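Local structure of endoglucanase (Komagataeibacter sucrofermentans, 6VC5) at residues S28-S33 and F71-D77; N19-I23 and E34-Y38; A89-L95 and Y156-L162. The protein probably hydrolyses internal beta-1,4-glucosidic linkages in cellulose, lichenin and cereal beta-D-glucans. All coordinates share one frame; numbering follows the deposited sequence.

In the fold
The three contacts lie in one family 8 domain, whose helices build the (alpha/alpha)6 barrel known for this family. Contacts 1 and 2 alternate along the chain: the loop 19-23, strand 30-32 and helix 33-46 follow one another, and strand 74-76 then returns to pair with 30-32. Their centres are about 9 Å apart, and the R21-D77 salt bridge joins them. Contact 3 comes later, pairing the start of helix 90-106 with that of helix 159-169. Its centre is about 17 Å from that of contact 1 and about 15 Å from that of contact 2. Helix 33-46 touches helix 90-106 through E34, G37 and Y38, so packing joins the small sheet, centred about 16 Å from the chain's centre, to contact 3, centred about 6 Å from it.

Contact 1: residues S28-S33 and F71-D77; sequences SGESHS and FSWRYLD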
# COMPACT_ATOMS: atom_id res chain seq x y z
N SER A 28 -12.86 9.01 13.33
CA SER A 28 -12.91 8.17 14.52
C SER A 28 -13.95 7.06 14.45
O SER A 28 -13.99 6.22 15.36
CB SER A 28 -13.21 9.05 15.74
OG SER A 28 -14.41 9.79 15.53
N GLY A 29 -14.81 7.05 13.43
CA GLY A 29 -15.86 6.06 13.40
C GLY A 29 -15.64 4.92 12.42
O GLY A 29 -16.61 4.31 11.96
N GLU A 30 -14.40 4.63 12.09
CA GLU A 30 -14.10 3.51 11.21
C GLU A 30 -12.73 2.89 11.43
O GLU A 30 -11.83 3.51 11.87
CB GLU A 30 -14.29 3.82 9.72
CG GLU A 30 -13.60 5.00 9.14
CD GLU A 30 -14.34 5.55 7.88
OE1 GLU A 30 -13.97 5.25 6.75
OE2 GLU A 30 -15.32 6.32 8.00
N SER A 31 -12.65 1.63 11.08
CA SER A 31 -11.37 0.93 10.94
C SER A 31 -11.38 0.26 9.58
O SER A 31 -12.43 -0.13 9.08
CB SER A 31 -11.17 -0.13 12.03
OG SER A 31 -10.84 0.47 13.28
N HIS A 32 -10.20 0.15 8.97
CA HIS A 32 -10.05 -0.32 7.59
C HIS A 32 -9.12 -1.51 7.56
O HIS A 32 -8.29 -1.66 8.42
CB HIS A 32 -9.45 0.77 6.70
CG HIS A 32 -10.32 1.97 6.53
ND1 HIS A 32 -9.89 3.24 6.83
CD2 HIS A 32 -11.59 2.10 6.09
CE1 HIS A 32 -10.87 4.10 6.59
NE2 HIS A 32 -11.91 3.43 6.15
N SER A 33 -9.25 -2.35 6.54
CA SER A 33 -8.29 -3.45 6.40
C SER A 33 -6.88 -2.91 6.20
O SER A 33 -5.91 -3.50 6.70
CB SER A 33 -8.69 -4.42 5.28
OG SER A 33 -8.68 -3.79 4.01
N PHE A 71 -10.48 -9.71 2.97
CA PHE A 71 -10.99 -8.91 4.07
C PHE A 71 -11.97 -7.87 3.56
O PHE A 71 -11.69 -7.16 2.59
CB PHE A 71 -9.85 -8.20 4.82
CG PHE A 71 -8.92 -9.16 5.48
CD1 PHE A 71 -9.09 -9.48 6.81
CD2 PHE A 71 -7.89 -9.75 4.76
CE1 PHE A 71 -8.26 -10.39 7.43
CE2 PHE A 71 -7.05 -10.65 5.36
CZ PHE A 71 -7.23 -10.98 6.70
N SER A 72 -13.11 -7.75 4.24
CA SER A 72 -13.96 -6.60 3.99
C SER A 72 -13.19 -5.33 4.32
O SER A 72 -12.42 -5.29 5.28
CB SER A 72 -15.20 -6.70 4.87
OG SER A 72 -15.97 -7.84 4.53
N TRP A 73 -13.37 -4.29 3.50
CA TRP A 73 -12.45 -3.16 3.58
C TRP A 73 -12.67 -2.28 4.81
O TRP A 73 -11.72 -1.61 5.25
CB TRP A 73 -12.49 -2.33 2.29
CG TRP A 73 -13.69 -1.46 2.15
CD1 TRP A 73 -14.95 -1.85 1.79
CD2 TRP A 73 -13.74 -0.05 2.34
NE1 TRP A 73 -15.78 -0.75 1.75
CE2 TRP A 73 -15.06 0.36 2.08
CE3 TRP A 73 -12.78 0.91 2.70
CZ2 TRP A 73 -15.46 1.70 2.18
CZ3 TRP A 73 -13.18 2.24 2.80
CH2 TRP A 73 -14.51 2.62 2.55
N ARG A 74 -13.87 -2.27 5.38
CA ARG A 74 -14.19 -1.29 6.41
C ARG A 74 -15.14 -1.85 7.47
O ARG A 74 -16.08 -2.60 7.16
CB ARG A 74 -14.81 -0.04 5.79
CG ARG A 74 -15.25 1.00 6.80
CD ARG A 74 -15.58 2.32 6.14
NE ARG A 74 -16.85 2.25 5.43
CZ ARG A 74 -17.39 3.30 4.82
NH1 ARG A 74 -16.77 4.47 4.85
NH2 ARG A 74 -18.55 3.17 4.18
N TYR A 75 -14.90 -1.44 8.71
CA TYR A 75 -15.84 -1.55 9.82
C TYR A 75 -16.32 -0.15 10.14
O TYR A 75 -15.50 0.73 10.46
CB TYR A 75 -15.11 -2.15 11.02
CG TYR A 75 -15.92 -2.31 12.29
CD1 TYR A 75 -16.36 -3.56 12.70
CD2 TYR A 75 -16.21 -1.20 13.09
CE1 TYR A 75 -17.09 -3.70 13.87
CE2 TYR A 75 -16.94 -1.34 14.26
CZ TYR A 75 -17.37 -2.59 14.64
OH TYR A 75 -18.10 -2.73 15.80
N LEU A 76 -17.63 0.06 10.07
CA LEU A 76 -18.25 1.39 10.24
C LEU A 76 -19.03 1.40 11.55
O LEU A 76 -20.10 0.78 11.64
CB LEU A 76 -19.15 1.69 9.04
CG LEU A 76 -19.69 3.10 8.78
CD1 LEU A 76 -18.56 4.10 8.68
CD2 LEU A 76 -20.50 3.11 7.48
N ASP A 77 -18.51 2.11 12.55
CA ASP A 77 -19.17 2.16 13.85
C ASP A 77 -20.60 2.68 13.71
O ASP A 77 -20.86 3.66 13.01
CB ASP A 77 -18.42 3.08 14.81
CG ASP A 77 -17.05 2.56 15.17
OD1 ASP A 77 -16.86 2.19 16.35
OD2 ASP A 77 -16.18 2.52 14.27
O HOH W 1 -19.01 5.55 11.86
O HOH W 2 -9.43 -5.70 2.18
O HOH W 3 -8.91 -0.94 3.56
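The two-stranded antiparallel sheet of this (alpha/alpha)6-barrel protein is formed by E30-H32 against R74-L76, with S31 and Y75 as its hydrogen-bonded pair. Y75 N to S31 O is the short, straight bond of the sheet (2.8 Å, 174°), answered by S31 N to Y75 O. Beyond the strand ends, D77 N binds G29 O and S33 N binds W73 O, the latter just where helix 33-46 begins after its N-cap H32. E30, H32, R74 and L76 share one face of the sheet, where E30 OE1 is the polar centre. H32 NE2 donates to the anti lone pair of E30 OE1 at 2.8 Å in a bent bond, the oxygen lying 22° out of the imidazole plane. R74 NH1 makes a longer, weak salt bridge to the same OE1 at 3.5 Å, with the oxygen in the guanidinium plane and at its edge. The R74 chain bends at chi3 (74°), which turns the guanidinium back between two neighbours: W73 CZ2 lies over the centre of one face, and L76 CD2 covers the opposite face nearer the rim. The H32 and W73 rings are nearly parallel but slid apart and barely overlap. Replacing E30 by an alanine would probably leave R74 NH1 and H32 NE2 without the carboxylate they share and let the imidazole turn more freely. On the other face, S31 OG bonds to I22 O and R21 NE. Farther along, a water bridges G29 O (2.7 Å) and D77 O (2.9 Å).

Contact 2: residues N19-I23 and E34-Y38; sequences NGRII and EGQGY
Q36, in the first turn of helix 33-46 of the (alpha/alpha)6 barrel, reaches across to the loop 19-23 and grips its backbone with both ends of its carboxamide. CB sets off neither toward the loop nor away from it, and CG stands beside the backbone N, anti to the carbonyl carbon; the side chain as a whole packs on W58 and A59 of helix 49-62. The bend at chi2 (-59°) then swings CD round to the loop, 3.8 Å from I22 N. OE1 accepts from I22 N at 2.9 Å in a nearly straight bond (172°), the donor tilted 17° from the amide carbonyl plane. NE2 donates to G20 O, also at 2.9 Å, and that oxygen lies in the amide plane of Q36. The amide therefore spans R21, taking the N-H on one side of it and the C=O on the other, and the two bonds together fix its rotation and tell its oxygen end from its nitrogen end. A water close to both OE1 and I22 O adds a further polar neighbour to this buried site. The loop is itself shaped by an Asx turn, in which N19 OD1 accepts from R21 N at 3.1 Å, and by G20, whose positive phi would press any CB against the carbonyl oxygen of N19. R21 directs its CB away from the helix, and its guanidinium pairs with D77. I22 turns the other way, its side chain sliding past Q36 in the opposite sense. G35 lacks a side chain there, and I22 CG1 settles 3.5 Å from G35 O.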
# COMPACT_ATOMS: atom_id res chain seq x y z
N ASN A 19 -8.51 -3.21 22.21
CA ASN A 19 -9.23 -4.29 21.53
C ASN A 19 -8.59 -4.70 20.21
O ASN A 19 -9.05 -5.68 19.60
CB ASN A 19 -10.71 -3.96 21.33
CG ASN A 19 -10.95 -2.74 20.45
OD1 ASN A 19 -10.02 -2.11 19.94
ND2 ASN A 19 -12.22 -2.40 20.27
N GLY A 20 -7.53 -4.02 19.78
CA GLY A 20 -6.87 -4.37 18.54
C GLY A 20 -7.21 -3.47 17.37
O GLY A 20 -6.63 -3.65 16.30
N ARG A 21 -8.12 -2.51 17.54
CA ARG A 21 -8.49 -1.63 16.44
C ARG A 21 -7.45 -0.53 16.23
O ARG A 21 -6.91 0.03 17.18
CB ARG A 21 -9.84 -0.96 16.72
CG ARG A 21 -11.00 -1.90 16.54
CD ARG A 21 -12.31 -1.19 16.70
NE ARG A 21 -12.54 -0.25 15.61
CZ ARG A 21 -13.58 0.57 15.54
NH1 ARG A 21 -14.51 0.56 16.49
NH2 ARG A 21 -13.70 1.41 14.51
N ILE A 22 -7.18 -0.24 14.97
CA ILE A 22 -6.41 0.94 14.58
C ILE A 22 -7.44 1.96 14.10
O ILE A 22 -8.26 1.65 13.23
CB ILE A 22 -5.43 0.60 13.45
CG1 ILE A 22 -4.46 -0.49 13.91
CG2 ILE A 22 -4.68 1.86 12.99
CD1 ILE A 22 -3.72 -0.15 15.18
N ILE A 23 -7.44 3.16 14.70
CA ILE A 23 -8.44 4.17 14.40
C ILE A 23 -7.76 5.52 14.23
O ILE A 23 -7.01 5.95 15.11
CB ILE A 23 -9.52 4.26 15.50
CG1 ILE A 23 -10.20 2.90 15.73
CG2 ILE A 23 -10.59 5.26 15.11
CD1 ILE A 23 -11.10 2.86 16.97
N GLU A 34 -6.73 -1.79 5.49
CA GLU A 34 -5.41 -1.21 5.30
C GLU A 34 -4.83 -0.75 6.64
O GLU A 34 -3.64 -0.95 6.91
CB GLU A 34 -5.51 -0.04 4.32
CG GLU A 34 -4.21 0.71 4.05
CD GLU A 34 -4.39 1.90 3.11
OE1 GLU A 34 -5.55 2.17 2.70
OE2 GLU A 34 -3.38 2.56 2.78
N GLY A 35 -5.67 -0.17 7.49
CA GLY A 35 -5.20 0.29 8.79
C GLY A 35 -4.82 -0.85 9.73
O GLY A 35 -3.82 -0.76 10.45
N GLN A 36 -5.62 -1.91 9.76
CA GLN A 36 -5.22 -3.07 10.55
C GLN A 36 -3.92 -3.65 10.00
O GLN A 36 -3.02 -4.06 10.76
CB GLN A 36 -6.33 -4.13 10.53
CG GLN A 36 -7.68 -3.67 11.11
CD GLN A 36 -7.57 -3.20 12.55
OE1 GLN A 36 -7.88 -2.06 12.86
NE2 GLN A 36 -7.14 -4.10 13.44
N GLY A 37 -3.78 -3.64 8.67
CA GLY A 37 -2.57 -4.13 8.05
C GLY A 37 -1.35 -3.32 8.45
O GLY A 37 -0.28 -3.88 8.72
N TYR A 38 -1.49 -1.99 8.50
CA TYR A 38 -0.38 -1.15 8.96
C TYR A 38 -0.04 -1.45 10.41
O TYR A 38 1.13 -1.54 10.78
CB TYR A 38 -0.71 0.34 8.80
CG TYR A 38 -0.73 0.84 7.37
CD1 TYR A 38 0.16 0.35 6.42
CD2 TYR A 38 -1.64 1.81 6.99
CE1 TYR A 38 0.13 0.81 5.11
CE2 TYR A 38 -1.68 2.27 5.69
CZ TYR A 38 -0.80 1.77 4.76
OH TYR A 38 -0.86 2.25 3.46
O HOH W 4 -8.00 0.13 11.00

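Contact 3: residues A89-L95 and Y156-L162; sequences ATDGDLL and YYVMPSL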
# COMPACT_ATOMS: atom_id res chain seq x y z
N ALA A 89 -10.19 -4.52 -0.36
CA ALA A 89 -9.17 -3.65 -0.93
C ALA A 89 -7.89 -4.46 -0.96
O ALA A 89 -7.36 -4.85 0.09
CB ALA A 89 -8.98 -2.37 -0.11
N THR A 90 -7.37 -4.70 -2.17
CA THR A 90 -6.27 -5.64 -2.32
C THR A 90 -5.01 -5.18 -1.58
O THR A 90 -4.23 -6.03 -1.13
CB THR A 90 -6.04 -5.85 -3.81
OG1 THR A 90 -7.23 -6.40 -4.39
CG2 THR A 90 -4.89 -6.82 -4.06
N ASP A 91 -4.80 -3.87 -1.42
CA ASP A 91 -3.62 -3.45 -0.68
C ASP A 91 -3.73 -3.82 0.79
O ASP A 91 -2.74 -4.23 1.41
CB ASP A 91 -3.29 -1.97 -0.91
CG ASP A 91 -4.31 -1.01 -0.32
OD1 ASP A 91 -5.51 -1.36 -0.22
OD2 ASP A 91 -3.89 0.13 0.00
N GLY A 92 -4.93 -3.72 1.37
CA GLY A 92 -5.12 -4.20 2.73
C GLY A 92 -4.86 -5.69 2.86
O GLY A 92 -4.16 -6.14 3.77
N ASP A 93 -5.41 -6.48 1.93
CA ASP A 93 -5.16 -7.92 1.93
C ASP A 93 -3.66 -8.22 1.90
O ASP A 93 -3.15 -9.05 2.67
CB ASP A 93 -5.85 -8.58 0.73
CG ASP A 93 -7.36 -8.27 0.64
OD1 ASP A 93 -8.04 -8.16 1.68
OD2 ASP A 93 -7.88 -8.17 -0.50
N LEU A 94 -2.92 -7.53 1.02
CA LEU A 94 -1.49 -7.81 0.85
C LEU A 94 -0.65 -7.32 2.03
O LEU A 94 0.37 -7.93 2.37
CB LEU A 94 -0.99 -7.16 -0.44
CG LEU A 94 -1.44 -7.86 -1.72
CD1 LEU A 94 -1.02 -7.03 -2.92
CD2 LEU A 94 -0.89 -9.29 -1.82
N LEU A 95 -1.06 -6.21 2.67
CA LEU A 95 -0.35 -5.72 3.85
C LEU A 95 -0.52 -6.66 5.04
O LEU A 95 0.45 -6.96 5.75
CB LEU A 95 -0.85 -4.32 4.21
CG LEU A 95 -0.38 -3.21 3.28
CD1 LEU A 95 -1.31 -2.02 3.46
CD2 LEU A 95 1.07 -2.81 3.55
N TYR A 156 -1.50 -0.36 -5.21
CA TYR A 156 -1.87 -1.60 -4.53
C TYR A 156 -0.90 -2.73 -4.85
O TYR A 156 -1.02 -3.81 -4.26
CB TYR A 156 -3.30 -2.03 -4.86
CG TYR A 156 -4.41 -1.18 -4.26
CD1 TYR A 156 -4.16 0.10 -3.74
CD2 TYR A 156 -5.72 -1.65 -4.21
CE1 TYR A 156 -5.19 0.88 -3.21
CE2 TYR A 156 -6.75 -0.87 -3.69
CZ TYR A 156 -6.48 0.38 -3.19
OH TYR A 156 -7.51 1.13 -2.67
N TYR A 157 0.04 -2.51 -5.78
CA TYR A 157 1.14 -3.46 -6.01
C TYR A 157 2.14 -3.27 -4.88
O TYR A 157 3.16 -2.58 -5.00
CB TYR A 157 1.79 -3.21 -7.37
CG TYR A 157 1.04 -3.79 -8.54
CD1 TYR A 157 1.45 -4.99 -9.11
CD2 TYR A 157 -0.05 -3.14 -9.09
CE1 TYR A 157 0.78 -5.53 -10.20
CE2 TYR A 157 -0.73 -3.66 -10.18
CZ TYR A 157 -0.30 -4.86 -10.74
OH TYR A 157 -0.98 -5.37 -11.82
N VAL A 158 1.81 -3.86 -3.74
CA VAL A 158 2.67 -3.80 -2.56
C VAL A 158 3.82 -4.76 -2.84
O VAL A 158 3.80 -5.93 -2.45
CB VAL A 158 1.87 -4.16 -1.29
CG1 VAL A 158 2.75 -4.10 -0.04
CG2 VAL A 158 0.65 -3.23 -1.14
N MET A 159 4.83 -4.26 -3.55
CA MET A 159 5.83 -5.15 -4.12
C MET A 159 6.55 -6.04 -3.10
O MET A 159 6.74 -7.22 -3.40
CB MET A 159 6.79 -4.37 -5.04
CG MET A 159 6.14 -3.87 -6.34
SD MET A 159 5.57 -5.18 -7.47
CE MET A 159 5.43 -4.28 -9.04
N PRO A 160 6.94 -5.57 -1.90
CA PRO A 160 7.56 -6.50 -0.94
C PRO A 160 6.63 -7.63 -0.50
O PRO A 160 7.11 -8.69 -0.08
CB PRO A 160 7.89 -5.60 0.25
CG PRO A 160 8.03 -4.23 -0.36
CD PRO A 160 7.02 -4.17 -1.45
N SER A 161 5.32 -7.41 -0.57
CA SER A 161 4.39 -8.48 -0.24
C SER A 161 4.29 -9.51 -1.36
O SER A 161 4.20 -10.71 -1.09
CB SER A 161 3.01 -7.90 0.07
OG SER A 161 2.19 -8.92 0.58
N LEU A 162 4.29 -9.05 -2.62
CA LEU A 162 4.32 -9.98 -3.74
C LEU A 162 5.60 -10.81 -3.73
O LEU A 162 5.56 -12.01 -4.03
CB LEU A 162 4.16 -9.23 -5.07
CG LEU A 162 2.89 -8.39 -5.23
CD1 LEU A 162 2.84 -7.78 -6.62
CD2 LEU A 162 1.66 -9.23 -4.97
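The first turns of helix 90-106 run past the backbone of 156-158 and then the start of helix 159-169, with CA atoms 4.6 Å apart at D91 and Y156 but 6.0 Å at L94 and S161. This buried junction of the (alpha/alpha)6 barrel has consecutive inverse gamma turns centred on Y157 and V158. V158 is also the N-cap, and its O accepts from both S161 N and L162 N. D91 meets Y156 by stacking: the carboxylate and ring planes are only 3° apart, and OD1 sits 3.5 Å above the plane over the ring centre. CB of D91 adds a CH-pi contact to the same face. With chi1 at 68°, D91 CG lies between its own backbone N and carbonyl carbon, which lays the carboxylate flat on the phenol; E34 of helix 33-46 touches D91 as well. Farther along, L94 and V158 meet CB to CB, and the L95 and V158 side chains cross at about a right angle, meeting through L95 CD2 and V158 CG1 (4.2 Å), with Y229 touching both. L94 CD1 reaches 3.5 Å from Y156 O and 4.0 Å from L162 CD2. A polar link joins the helices as well: S161 OG, which also bonds to Y120 OH, donates its own proton to L94 O at 2.7 Å, tilted 34° from the carbonyl plane.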